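Local coordinates for protein cytosolic IMP-GMP specific 5'-nucleotidase (Legionella pneumophila subsp. pneumophila, PDB 4OHF) that probably hydrolyses the 5'-phosphate of IMP and GMP as a magnesium-dependent cytosolic nucleotidase of the HAD superfamily, at residues I134-G137 against Q138-L142; K247-F250 against F251-N254; E376-D379 against L380-I384. One frame throughout, in Å; residues are numbered along the deposited sequence.

Contact 1 of 3, residues I134-G137 against Q138-L142; sequences ILYG and QLVDL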
ATOM      1  N   ILE B 134     -28.689  11.514   2.889  1.00 47.44           N
ATOM      2  CA  ILE B 134     -30.130  11.427   2.709  1.00 48.96           C
ATOM      3  C   ILE B 134     -30.460  10.786   1.361  1.00 50.77           C
ATOM      4  O   ILE B 134     -31.225   9.817   1.291  1.00 50.16           O
ATOM      5  CB  ILE B 134     -30.785  12.805   2.770  1.00 47.91           C
ATOM      6  CG1 ILE B 134     -30.598  13.403   4.169  1.00 46.64           C
ATOM      7  CG2 ILE B 134     -32.255  12.683   2.410  1.00 47.38           C
ATOM      8  CD1 ILE B 134     -31.085  14.825   4.295  1.00 45.95           C
ATOM      9  N   LEU B 135     -29.874  11.321   0.291  1.00 50.90           N
ATOM     10  CA  LEU B 135     -30.119  10.776  -1.031  1.00 50.56           C
ATOM     11  C   LEU B 135     -29.729   9.298  -1.108  1.00 52.45           C
ATOM     12  O   LEU B 135     -30.543   8.464  -1.494  1.00 53.95           O
ATOM     13  CB  LEU B 135     -29.347  11.560  -2.085  1.00 49.80           C
ATOM     14  CG  LEU B 135     -29.589  11.084  -3.524  1.00 48.79           C
ATOM     15  CD1 LEU B 135     -31.068  11.126  -3.796  1.00 47.47           C
ATOM     16  CD2 LEU B 135     -28.845  11.951  -4.526  1.00 48.40           C
ATOM     17  N   TYR B 136     -28.490   8.972  -0.738  1.00 52.54           N
ATOM     18  CA  TYR B 136     -28.025   7.593  -0.790  1.00 51.39           C
ATOM     19  C   TYR B 136     -28.960   6.681  -0.017  1.00 52.52           C
ATOM     20  O   TYR B 136     -29.281   5.582  -0.459  1.00 51.85           O
ATOM     21  CB  TYR B 136     -26.623   7.471  -0.212  1.00 51.81           C
ATOM     22  CG  TYR B 136     -26.026   6.093  -0.389  1.00 52.00           C
ATOM     23  CD1 TYR B 136     -25.661   5.628  -1.649  1.00 52.98           C
ATOM     24  CD2 TYR B 136     -25.821   5.257   0.703  1.00 53.97           C
ATOM     25  CE1 TYR B 136     -25.101   4.364  -1.820  1.00 53.80           C
ATOM     26  CE2 TYR B 136     -25.265   3.987   0.548  1.00 54.59           C
ATOM     27  CZ  TYR B 136     -24.907   3.547  -0.716  1.00 54.94           C
ATOM     28  OH  TYR B 136     -24.373   2.289  -0.868  1.00 54.75           O
ATOM     29  N   GLY B 137     -29.398   7.142   1.143  1.00 52.58           N
ATOM     30  CA  GLY B 137     -30.298   6.332   1.933  1.00 53.76           C
ATOM     31  C   GLY B 137     -31.546   5.978   1.151  1.00 54.51           C
ATOM     32  O   GLY B 137     -31.920   4.812   1.062  1.00 55.08           O
ATOM     33  N   GLN B 138     -32.194   6.987   0.577  1.00 55.48           N
ATOM     34  CA  GLN B 138     -33.411   6.774  -0.198  1.00 53.98           C
ATOM     35  C   GLN B 138     -33.158   5.911  -1.424  1.00 54.56           C
ATOM     36  O   GLN B 138     -33.971   5.056  -1.761  1.00 53.64           O
ATOM     37  CB  GLN B 138     -33.997   8.119  -0.609  1.00 52.53           C
ATOM     38  CG  GLN B 138     -34.435   8.958   0.580  1.00 49.90           C
ATOM     39  CD  GLN B 138     -34.664  10.409   0.210  1.00 48.52           C
ATOM     40  OE1 GLN B 138     -33.875  10.994  -0.540  1.00 48.13           O
ATOM     41  NE2 GLN B 138     -35.731  11.004   0.740  1.00 42.59           N
ATOM     42  N   LEU B 139     -32.025   6.131  -2.081  1.00 56.27           N
ATOM     43  CA  LEU B 139     -31.690   5.369  -3.265  1.00 58.72           C
ATOM     44  C   LEU B 139     -31.647   3.873  -2.969  1.00 61.84           C
ATOM     45  O   LEU B 139     -32.241   3.081  -3.702  1.00 63.29           O
ATOM     46  CB  LEU B 139     -30.357   5.837  -3.846  1.00 57.89           C
ATOM     47  CG  LEU B 139     -30.362   7.268  -4.392  1.00 59.04           C
ATOM     48  CD1 LEU B 139     -29.027   7.573  -5.054  1.00 58.07           C
ATOM     49  CD2 LEU B 139     -31.496   7.430  -5.395  1.00 59.82           C
ATOM     50  N   VAL B 140     -30.965   3.474  -1.897  1.00 63.17           N
ATOM     51  CA  VAL B 140     -30.887   2.057  -1.567  1.00 63.86           C
ATOM     52  C   VAL B 140     -32.270   1.534  -1.173  1.00 65.98           C
ATOM     53  O   VAL B 140     -32.594   0.373  -1.424  1.00 67.58           O
ATOM     54  CB  VAL B 140     -29.873   1.769  -0.426  1.00 62.95           C
ATOM     55  CG1 VAL B 140     -28.515   2.391  -0.750  1.00 60.33           C
ATOM     56  CG2 VAL B 140     -30.397   2.277   0.869  1.00 61.46           C
ATOM     57  N   ASP B 141     -33.089   2.388  -0.565  1.00 66.55           N
ATOM     58  CA  ASP B 141     -34.440   1.988  -0.187  1.00 67.50           C
ATOM     59  C   ASP B 141     -35.236   1.565  -1.415  1.00 69.53           C
ATOM     60  O   ASP B 141     -36.065   0.651  -1.352  1.00 69.25           O
ATOM     61  CB  ASP B 141     -35.177   3.144   0.475  1.00 67.86           C
ATOM     62  CG  ASP B 141     -34.909   3.227   1.953  1.00 69.15           C
ATOM     63  OD1 ASP B 141     -35.576   4.042   2.634  1.00 68.64           O
ATOM     64  OD2 ASP B 141     -34.033   2.474   2.431  1.00 69.33           O
ATOM     65  N   LEU B 142     -34.978   2.258  -2.522  1.00 71.35           N
ATOM     66  CA  LEU B 142     -35.640   2.021  -3.803  1.00 72.56           C
ATOM     67  C   LEU B 142     -34.998   0.824  -4.504  1.00 73.13           C
ATOM     68  O   LEU B 142     -35.683   0.025  -5.146  1.00 74.30           O
ATOM     69  CB  LEU B 142     -35.518   3.282  -4.673  1.00 72.94           C
ATOM     70  CG  LEU B 142     -36.531   3.579  -5.784  1.00 71.77           C
ATOM     71  CD1 LEU B 142     -36.264   2.688  -6.966  1.00 72.18           C
ATOM     72  CD2 LEU B 142     -37.950   3.403  -5.250  1.00 71.73           C
TER
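Tyr136 holds its CG anti to the backbone N (chi1 -173°), and Val140, one turn on, sets CG1 anti to its carbonyl carbon (chi1 -52°); together these torsions put the methyl over one face of the phenol ring. CG1 stands 3.9 Å from the Tyr136 ring centroid, a CH-pi contact displaced toward the rim between CE2 and CZ, where CZ is 3.8 Å from CG1. A valine suits the place, since a methyl fixed on its branched CB reaches the ring without a long, flexible chain. Leu135 and Leu139 meet obliquely, CG of the first 3.9 Å from CD1 of the second.

These contacts follow the i to i+4 pattern of helix 129-143, whose backbone bonds include Leu139 N to Leu135 O at 2.8 Å. The leucines turn to helices 33-51 and 153-170: Leu135 packs on Val44 and Leu48, Leu139 on Ile156 and Val160. On another side Gln138 runs extended alongside Ile134, its OE1 3.8 Å from Ile134 CG2, and its amide is held at both ends, OE1 by the hydroxyl of Tyr41 and NE2 by the carbonyl of Lys62.

Contact 2 of 3, residues K247-F250 against F251-N254; sequences KPRF and FYDN. With PO4 (phosphate ion), chain H.
The Phe251 ring receives the edge of Phe250 on one face, CD2 leading, in a T-shaped pair with centroids 5.7 Å apart and planes at 86°. The aliphatic chain of Lys247 crosses the same ring obliquely, its CG 3.6 Å from Phe251 CE1. Over one face of the Tyr252 ring lies Arg249 CA, a CH-pi contact of 3.9 Å to the centroid, while Pro248 runs beside that ring, CB 3.8 Å from Tyr252 CE1. Tyr252 has its CG between its own backbone N and carbonyl carbon (chi1 58°), which turns the ring back against Pro248 and Arg249; Arg311 adds a cation-pi contact.

The backbone makes a short, weakly bonded turn of helix after the cis peptide bond between Lys247 and Pro248. Phe251 N gives a hydrogen bond of 2.7 Å to Pro248 O from above the carbonyl plane, and Asp253 N binds Arg249 O in the plane of the Arg249 carbonyl. Arg249 and Asp253 lie side by side, yet Arg249 NE and Asp253 OD1 are 4.3 Å apart, beyond a salt bridge. Instead, reciprocal salt bridges join Arg249 and Asp253 of the two subunits, and Arg249 also hydrogen-bonds Asn254 of the second subunit.

A long, flexible lysine suits the start of this turn, because its hydrocarbon part can rest on Phe251 while the amine enters the active site. Lys247 NZ donates at 2.8 Å to O4 of a phosphate ion, probably from the crystallisation liquor, and is also hydrogen-bonded to Leu208 O and Tyr300 OH, with a weaker bond to the magnesium ligand Asp23. Its place is consistent with the motif III lysine of HAD phosphatases, which would steady the negative charge of a phosphoryl group.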
ATOM      1  N   LYS B 247      -7.936  22.820  -3.490  1.00 40.65           N
ATOM      2  CA  LYS B 247      -7.609  22.197  -2.218  1.00 40.19           C
ATOM      3  C   LYS B 247      -8.235  20.795  -2.289  1.00 39.49           C
ATOM      4  O   LYS B 247      -9.228  20.582  -2.989  1.00 39.93           O
ATOM      5  CB  LYS B 247      -8.231  22.996  -1.071  1.00 39.58           C
ATOM      6  CG  LYS B 247      -7.640  24.379  -0.879  1.00 41.15           C
ATOM      7  CD  LYS B 247      -8.463  25.217   0.112  1.00 41.42           C
ATOM      8  CE  LYS B 247      -9.858  25.529  -0.462  1.00 41.75           C
ATOM      9  NZ  LYS B 247     -10.707  26.348   0.448  1.00 39.61           N
ATOM     10  N   PRO B 248      -7.696  19.832  -1.539  1.00 36.26           N
ATOM     11  CA  PRO B 248      -6.562  19.933  -0.625  1.00 36.99           C
ATOM     12  C   PRO B 248      -5.201  19.968  -1.306  1.00 38.48           C
ATOM     13  O   PRO B 248      -4.205  20.389  -0.697  1.00 38.92           O
ATOM     14  CB  PRO B 248      -6.722  18.693   0.241  1.00 36.29           C
ATOM     15  CG  PRO B 248      -7.233  17.695  -0.755  1.00 37.13           C
ATOM     16  CD  PRO B 248      -8.284  18.485  -1.508  1.00 34.44           C
ATOM     17  N   ARG B 249      -5.148  19.524  -2.557  1.00 39.69           N
ATOM     18  CA  ARG B 249      -3.881  19.480  -3.282  1.00 39.17           C
ATOM     19  C   ARG B 249      -3.093  20.774  -3.219  1.00 39.79           C
ATOM     20  O   ARG B 249      -1.862  20.750  -3.294  1.00 42.74           O
ATOM     21  CB  ARG B 249      -4.097  19.044  -4.736  1.00 39.99           C
ATOM     22  CG  ARG B 249      -4.271  17.540  -4.875  1.00 41.45           C
ATOM     23  CD  ARG B 249      -4.115  17.069  -6.309  1.00 44.15           C
ATOM     24  NE  ARG B 249      -5.246  17.455  -7.132  1.00 46.93           N
ATOM     25  CZ  ARG B 249      -5.452  17.021  -8.371  1.00 49.59           C
ATOM     26  NH1 ARG B 249      -6.528  17.435  -9.037  1.00 51.21           N
ATOM     27  NH2 ARG B 249      -4.593  16.181  -8.940  1.00 46.51           N
ATOM     28  N   PHE B 250      -3.775  21.906  -3.079  1.00 37.48           N
ATOM     29  CA  PHE B 250      -3.054  23.168  -2.975  1.00 36.52           C
ATOM     30  C   PHE B 250      -2.049  23.101  -1.810  1.00 38.49           C
ATOM     31  O   PHE B 250      -0.941  23.629  -1.891  1.00 38.57           O
ATOM     32  CB  PHE B 250      -4.006  24.325  -2.700  1.00 33.91           C
ATOM     33  CG  PHE B 250      -3.303  25.625  -2.364  1.00 34.93           C
ATOM     34  CD1 PHE B 250      -3.066  26.590  -3.351  1.00 34.58           C
ATOM     35  CD2 PHE B 250      -2.857  25.876  -1.068  1.00 34.16           C
ATOM     36  CE1 PHE B 250      -2.397  27.782  -3.052  1.00 29.78           C
ATOM     37  CE2 PHE B 250      -2.191  27.053  -0.760  1.00 34.00           C
ATOM     38  CZ  PHE B 250      -1.959  28.013  -1.762  1.00 33.96           C
ATOM     39  N   PHE B 251      -2.459  22.465  -0.721  1.00 39.48           N
ATOM     40  CA  PHE B 251      -1.632  22.347   0.464  1.00 39.69           C
ATOM     41  C   PHE B 251      -0.424  21.423   0.328  1.00 41.25           C
ATOM     42  O   PHE B 251       0.643  21.735   0.834  1.00 40.19           O
ATOM     43  CB  PHE B 251      -2.486  21.875   1.644  1.00 37.68           C
ATOM     44  CG  PHE B 251      -3.573  22.827   2.019  1.00 36.62           C
ATOM     45  CD1 PHE B 251      -4.908  22.507   1.792  1.00 36.27           C
ATOM     46  CD2 PHE B 251      -3.266  24.056   2.586  1.00 35.52           C
ATOM     47  CE1 PHE B 251      -5.922  23.401   2.127  1.00 33.93           C
ATOM     48  CE2 PHE B 251      -4.264  24.956   2.922  1.00 36.20           C
ATOM     49  CZ  PHE B 251      -5.600  24.627   2.693  1.00 35.69           C
ATOM     50  N   TYR B 252      -0.578  20.296  -0.360  1.00 42.91           N
ATOM     51  CA  TYR B 252       0.532  19.354  -0.466  1.00 45.28           C
ATOM     52  C   TYR B 252       1.102  19.085  -1.851  1.00 46.11           C
ATOM     53  O   TYR B 252       2.197  18.528  -1.968  1.00 48.64           O
ATOM     54  CB  TYR B 252       0.139  18.014   0.173  1.00 44.54           C
ATOM     55  CG  TYR B 252      -1.087  17.372  -0.439  1.00 41.54           C
ATOM     56  CD1 TYR B 252      -2.313  17.374   0.238  1.00 41.08           C
ATOM     57  CD2 TYR B 252      -1.021  16.746  -1.679  1.00 41.00           C
ATOM     58  CE1 TYR B 252      -3.440  16.763  -0.306  1.00 39.13           C
ATOM     59  CE2 TYR B 252      -2.147  16.129  -2.239  1.00 41.28           C
ATOM     60  CZ  TYR B 252      -3.352  16.144  -1.541  1.00 41.35           C
ATOM     61  OH  TYR B 252      -4.464  15.545  -2.079  1.00 42.84           O
ATOM     62  N   ASP B 253       0.376  19.456  -2.896  1.00 45.38           N
ATOM     63  CA  ASP B 253       0.856  19.220  -4.249  1.00 43.55           C
ATOM     64  C   ASP B 253       1.793  20.334  -4.714  1.00 44.15           C
ATOM     65  O   ASP B 253       2.256  21.134  -3.901  1.00 44.45           O
ATOM     66  CB  ASP B 253      -0.329  19.073  -5.190  1.00 42.88           C
ATOM     67  CG  ASP B 253      -0.070  18.067  -6.282  1.00 43.76           C
ATOM     68  OD1 ASP B 253      -0.981  17.259  -6.600  1.00 42.13           O
ATOM     69  OD2 ASP B 253       1.062  18.090  -6.822  1.00 45.14           O
ATOM     70  N   ASN B 254       2.088  20.389  -6.009  1.00 44.58           N
ATOM     71  CA  ASN B 254       2.997  21.414  -6.519  1.00 46.40           C
ATOM     72  C   ASN B 254       2.472  22.113  -7.778  1.00 46.81           C
ATOM     73  O   ASN B 254       3.251  22.549  -8.632  1.00 47.56           O
ATOM     74  CB  ASN B 254       4.351  20.790  -6.817  1.00 47.30           C
ATOM     75  CG  ASN B 254       4.260  19.708  -7.872  1.00 52.92           C
ATOM     76  OD1 ASN B 254       5.271  19.138  -8.278  1.00 56.14           O
ATOM     77  ND2 ASN B 254       3.040  19.422  -8.331  1.00 53.44           N
TER
HETATM   78  P   PO4 H 501     -14.265  27.451  -1.040  1.00 42.93           P
HETATM   79  O1  PO4 H 501     -15.020  27.125  -2.279  1.00 41.46           O
HETATM   80  O2  PO4 H 501     -14.944  26.866   0.135  1.00 42.08           O
HETATM   81  O3  PO4 H 501     -14.190  28.929  -0.879  1.00 38.19           O
HETATM   82  O4  PO4 H 501     -12.898  26.878  -1.134  1.00 45.64           O

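Contact 3 of 3, residues E376-D379 against L380-I384; sequences EIHD and LQLQI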
ATOM      1  N   GLU B 376     -30.010  -8.347  52.341  1.00 60.93           N
ATOM      2  CA  GLU B 376     -29.608  -7.077  51.750  1.00 60.34           C
ATOM      3  C   GLU B 376     -29.330  -7.220  50.238  1.00 60.36           C
ATOM      4  O   GLU B 376     -29.837  -6.440  49.431  1.00 59.01           O
ATOM      5  CB  GLU B 376     -28.367  -6.540  52.473  1.00 59.73           C
ATOM      6  CG  GLU B 376     -28.292  -5.029  52.522  1.00 60.81           C
ATOM      7  CD  GLU B 376     -27.023  -4.515  53.171  1.00 60.44           C
ATOM      8  OE1 GLU B 376     -26.631  -5.054  54.228  1.00 60.63           O
ATOM      9  OE2 GLU B 376     -26.424  -3.557  52.629  1.00 60.76           O
ATOM     10  N   ILE B 377     -28.544  -8.224  49.854  1.00 60.08           N
ATOM     11  CA  ILE B 377     -28.227  -8.422  48.443  1.00 61.69           C
ATOM     12  C   ILE B 377     -29.471  -8.458  47.548  1.00 62.28           C
ATOM     13  O   ILE B 377     -29.471  -7.880  46.460  1.00 62.26           O
ATOM     14  CB  ILE B 377     -27.384  -9.713  48.221  1.00 62.55           C
ATOM     15  CG1 ILE B 377     -28.182 -10.956  48.622  1.00 65.60           C
ATOM     16  CG2 ILE B 377     -26.099  -9.642  49.037  1.00 60.26           C
ATOM     17  CD1 ILE B 377     -29.042 -11.572  47.496  1.00 68.34           C
ATOM     18  N   HIS B 378     -30.530  -9.129  48.004  1.00 62.99           N
ATOM     19  CA  HIS B 378     -31.767  -9.216  47.227  1.00 62.88           C
ATOM     20  C   HIS B 378     -32.422  -7.836  47.051  1.00 62.92           C
ATOM     21  O   HIS B 378     -32.998  -7.548  45.999  1.00 62.47           O
ATOM     22  CB  HIS B 378     -32.760 -10.181  47.895  1.00 63.11           C
ATOM     23  CG  HIS B 378     -34.094 -10.241  47.213  1.00 65.28           C
ATOM     24  ND1 HIS B 378     -35.202  -9.560  47.676  1.00 66.80           N
ATOM     25  CD2 HIS B 378     -34.489 -10.874  46.082  1.00 66.41           C
ATOM     26  CE1 HIS B 378     -36.221  -9.774  46.860  1.00 66.69           C
ATOM     27  NE2 HIS B 378     -35.815 -10.568  45.885  1.00 66.44           N
ATOM     28  N   ASP B 379     -32.338  -6.991  48.082  1.00 61.78           N
ATOM     29  CA  ASP B 379     -32.914  -5.655  48.012  1.00 60.63           C
ATOM     30  C   ASP B 379     -32.097  -4.794  47.068  1.00 60.32           C
ATOM     31  O   ASP B 379     -32.658  -4.114  46.205  1.00 60.38           O
ATOM     32  CB  ASP B 379     -32.982  -5.021  49.400  1.00 61.59           C
ATOM     33  CG  ASP B 379     -33.845  -5.825  50.356  1.00 62.86           C
ATOM     34  OD1 ASP B 379     -34.904  -6.339  49.920  1.00 61.19           O
ATOM     35  OD2 ASP B 379     -33.464  -5.942  51.542  1.00 63.15           O
ATOM     36  N   LEU B 380     -30.775  -4.823  47.219  1.00 59.10           N
ATOM     37  CA  LEU B 380     -29.918  -4.064  46.324  1.00 58.56           C
ATOM     38  C   LEU B 380     -30.299  -4.417  44.884  1.00 59.17           C
ATOM     39  O   LEU B 380     -30.350  -3.547  44.018  1.00 60.06           O
ATOM     40  CB  LEU B 380     -28.439  -4.401  46.550  1.00 57.23           C
ATOM     41  CG  LEU B 380     -27.636  -3.769  47.686  1.00 55.32           C
ATOM     42  CD1 LEU B 380     -27.769  -2.253  47.616  1.00 52.21           C
ATOM     43  CD2 LEU B 380     -28.121  -4.293  49.027  1.00 56.77           C
ATOM     44  N   GLN B 381     -30.581  -5.694  44.632  1.00 60.12           N
ATOM     45  CA  GLN B 381     -30.949  -6.144  43.290  1.00 61.87           C
ATOM     46  C   GLN B 381     -32.171  -5.395  42.755  1.00 62.06           C
ATOM     47  O   GLN B 381     -32.133  -4.847  41.653  1.00 61.34           O
ATOM     48  CB  GLN B 381     -31.213  -7.657  43.286  1.00 63.80           C
ATOM     49  CG  GLN B 381     -31.594  -8.242  41.916  1.00 68.82           C
ATOM     50  CD  GLN B 381     -32.934  -9.011  41.930  1.00 72.14           C
ATOM     51  OE1 GLN B 381     -33.053 -10.087  42.540  1.00 73.02           O
ATOM     52  NE2 GLN B 381     -33.946  -8.451  41.257  1.00 70.40           N
ATOM     53  N   LEU B 382     -33.254  -5.374  43.532  1.00 61.94           N
ATOM     54  CA  LEU B 382     -34.482  -4.678  43.126  1.00 62.72           C
ATOM     55  C   LEU B 382     -34.213  -3.183  42.978  1.00 61.86           C
ATOM     56  O   LEU B 382     -34.546  -2.567  41.962  1.00 61.86           O
ATOM     57  CB  LEU B 382     -35.590  -4.922  44.160  1.00 63.74           C
ATOM     58  CG  LEU B 382     -36.510  -6.127  43.891  1.00 65.55           C
ATOM     59  CD1 LEU B 382     -35.705  -7.379  43.572  1.00 65.68           C
ATOM     60  CD2 LEU B 382     -37.391  -6.360  45.108  1.00 67.82           C
ATOM     61  N   GLN B 383     -33.599  -2.616  44.007  1.00 60.76           N
ATOM     62  CA  GLN B 383     -33.228  -1.210  44.035  1.00 59.99           C
ATOM     63  C   GLN B 383     -32.434  -0.836  42.764  1.00 58.75           C
ATOM     64  O   GLN B 383     -32.677   0.194  42.132  1.00 58.91           O
ATOM     65  CB  GLN B 383     -32.368  -0.943  45.274  1.00 60.40           C
ATOM     66  CG  GLN B 383     -32.804   0.252  46.085  1.00 63.85           C
ATOM     67  CD  GLN B 383     -31.710   0.751  47.002  1.00 66.43           C
ATOM     68  OE1 GLN B 383     -31.244   0.026  47.880  1.00 66.87           O
ATOM     69  NE2 GLN B 383     -31.288   1.998  46.799  1.00 66.88           N
ATOM     70  N   ILE B 384     -31.480  -1.678  42.392  1.00 56.07           N
ATOM     71  CA  ILE B 384     -30.685  -1.407  41.217  1.00 53.03           C
ATOM     72  C   ILE B 384     -31.557  -1.553  39.987  1.00 53.76           C
ATOM     73  O   ILE B 384     -31.367  -0.853  38.996  1.00 55.29           O
ATOM     74  CB  ILE B 384     -29.469  -2.353  41.145  1.00 50.60           C
ATOM     75  CG1 ILE B 384     -28.504  -2.028  42.294  1.00 48.34           C
ATOM     76  CG2 ILE B 384     -28.777  -2.216  39.807  1.00 45.35           C
ATOM     77  CD1 ILE B 384     -27.306  -2.969  42.391  1.00 47.07           C
TER
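Leu382 can be followed outward from the backbone toward His378, one turn earlier on helix 374-399, which with helix 338-367 forms a long helical hairpin. Its CB points back toward the preceding turn and lies 3.7 Å from Asp379 O. From CG the two methyls part: CD1 lies 3.6 Å from His378 O and reaches the imidazole at NE2, while CD2 approaches CE1 of the same ring. CD1 sits over one face of His378, 4.3 Å from the ring centroid and 27° off the normal, a rather loose CH-pi contact. On the histidine, CG anti to the backbone N (chi1 176°) carries the imidazole along the helix toward Leu382. A leucine can give its methyls to a flat neighbour at an exposed place, and histidine offers a face for them together with polar nitrogens suited to the surface.

Gln381 comes to another part of the same imidazole. Its chain is bent at chi2, and its amide plane stands almost perpendicular to the ring, at 83°. Backbone bonds of the i to i+4 kind run beneath these side chains, among them Leu382 N to His378 O at 3.3 Å and the shorter Gln383 N to Asp379 O at 2.8 Å.

The other flank of the helix faces its partner. Leu380, the buried residue here, packs on Tyr358 of helix 338-367, and the side chain of Glu376 touches Leu361 of that same helix. Asp379 extends the polar side back along its own helix, its OD2 hydrogen-bonded to Gln375 NE2. Near the ring, Gln381 OE1 ends 3.9 Å from His378 CD2.

Overall arrangement
From the N terminus the three contacts come in series, none nested in or crossing another, and each closes no more than a local turn. Contact 1 lies within helix 129-143, which packs against helices 33-51 and 153-170. Contact 2 follows strand 240-243 of the large mixed sheet and precedes strand 257-260, placing Lys247 beside the magnesium site and the turn that follows at the second subunit. Contact 3 belongs to helix 374-399, joined to helix 338-367 in a projecting hairpin. Centres of contacts 1 and 2 are about 33 Å apart, and those of contacts 2 and 3, on opposite sides of the chain's centre, about 62 Å.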